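Local coordinates for Low molecular weight phosphotyrosine phosphatase family protein (Streptococcus pyogenes, PDB 5GOT) that probably removes phosphate from phosphotyrosine in proteins, as a low molecular weight protein tyrosine phosphatase, at residues N45-S49 and G50-I54. Sequence-based numbering, arbitrary orientation.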
# COMPACT_ATOMS: atom_id res chain seq x y z
N ASN A 45 11.36 -1.50 -11.88
CA ASN A 45 11.39 -0.06 -12.09
C ASN A 45 11.19 0.69 -10.77
O ASN A 45 10.49 0.21 -9.87
CB ASN A 45 10.33 0.36 -13.10
CG ASN A 45 10.57 -0.24 -14.45
OD1 ASN A 45 11.71 -0.57 -14.78
ND2 ASN A 45 9.52 -0.40 -15.24
N PRO A 46 11.80 1.86 -10.62
CA PRO A 46 11.68 2.58 -9.35
C PRO A 46 10.30 3.20 -9.20
O PRO A 46 9.45 3.16 -10.09
CB PRO A 46 12.78 3.64 -9.45
CG PRO A 46 12.94 3.85 -10.91
CD PRO A 46 12.71 2.53 -11.56
N ILE A 47 10.08 3.79 -8.02
CA ILE A 47 8.86 4.53 -7.77
C ILE A 47 8.67 5.56 -8.87
O ILE A 47 9.61 6.25 -9.28
CB ILE A 47 8.89 5.18 -6.38
CG1 ILE A 47 9.02 4.11 -5.30
CG2 ILE A 47 7.64 6.01 -6.16
CD1 ILE A 47 9.41 4.66 -3.95
N HIS A 48 7.44 5.66 -9.37
CA HIS A 48 7.10 6.62 -10.41
C HIS A 48 7.39 8.06 -9.95
O HIS A 48 7.28 8.38 -8.76
CB HIS A 48 5.62 6.43 -10.77
CG HIS A 48 5.15 7.22 -11.95
ND1 HIS A 48 4.84 8.56 -11.89
CD2 HIS A 48 4.88 6.83 -13.22
CE1 HIS A 48 4.42 8.97 -13.07
NE2 HIS A 48 4.44 7.94 -13.90
N SER A 49 7.76 8.91 -10.91
CA SER A 49 8.15 10.29 -10.57
C SER A 49 7.04 11.02 -9.84
O SER A 49 7.32 11.86 -8.96
CB SER A 49 8.52 11.05 -11.85
OG SER A 49 7.48 10.94 -12.81
N GLY A 50 5.78 10.74 -10.18
CA GLY A 50 4.68 11.45 -9.53
C GLY A 50 4.56 11.12 -8.06
O GLY A 50 4.24 12.00 -7.24
N THR A 51 4.78 9.86 -7.69
CA THR A 51 4.78 9.49 -6.28
C THR A 51 6.03 10.02 -5.57
O THR A 51 5.93 10.55 -4.46
CB THR A 51 4.65 7.97 -6.13
OG1 THR A 51 3.36 7.57 -6.63
CG2 THR A 51 4.75 7.54 -4.65
N GLN A 52 7.19 9.92 -6.20
CA GLN A 52 8.40 10.48 -5.61
C GLN A 52 8.23 11.97 -5.33
O GLN A 52 8.52 12.46 -4.23
CB GLN A 52 9.61 10.23 -6.52
CG GLN A 52 9.99 8.76 -6.65
CD GLN A 52 11.45 8.57 -7.01
OE1 GLN A 52 12.33 9.19 -6.42
NE2 GLN A 52 11.72 7.72 -7.98
N SER A 53 7.75 12.72 -6.33
CA SER A 53 7.55 14.16 -6.16
C SER A 53 6.60 14.46 -5.01
O SER A 53 6.85 15.35 -4.20
CB SER A 53 7.03 14.76 -7.46
OG SER A 53 6.74 16.14 -7.27
N ILE A 54 5.49 13.72 -4.94
CA ILE A 54 4.54 13.93 -3.86
C ILE A 54 5.20 13.70 -2.51
O ILE A 54 5.05 14.51 -1.58
CB ILE A 54 3.30 13.03 -4.06
CG1 ILE A 54 2.20 13.84 -4.72
CG2 ILE A 54 2.85 12.43 -2.75
CD1 ILE A 54 1.74 15.03 -3.89
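His48 caps the first turn of helix 49-57 through its ring, ND1 accepting from Gly50 N at 2.9 Å: an N-cap in which imidazole takes the role more often played by a serine hydroxyl or an aspartate carboxylate. With CG anti to the backbone N (chi1 -172°), the ring lies beside its own carbonyl group and presents its ND1 edge to the helix start; the donor sits 18° out of the ring plane. Because ND1 accepts, the ring is probably the neutral tautomer with its N-H at NE2. Phe122 meets the same ring nearly parallel. His48 O takes Gln52 N at 3.0 Å, closing the first helical turn.

A second clasp comes from Gln52, whose side chain reaches back past the cap, extended beyond CG, to the loop. Its NE2 donates to Ile47 O at 2.9 Å in an almost straight bond (177°), while OE1 is hydrogen-bonded to Tyr62 OH, fixing the flip of the amide. An apolar contact accompanies the polar links: Ile47 and Thr51 cross at about a right angle, Ile47 touching Pro16 and Phe20, and Thr51 touching Met17, of helix 14-23. Hydrogen bonds of the His48 backbone with Ile12 and of Thr51 OG1 with Cys13 O tie the helix start to the C-X5-R P-loop, which binds phosphate in this family. Ile47 CG2 rests 3.6 Å from Thr51 CG2.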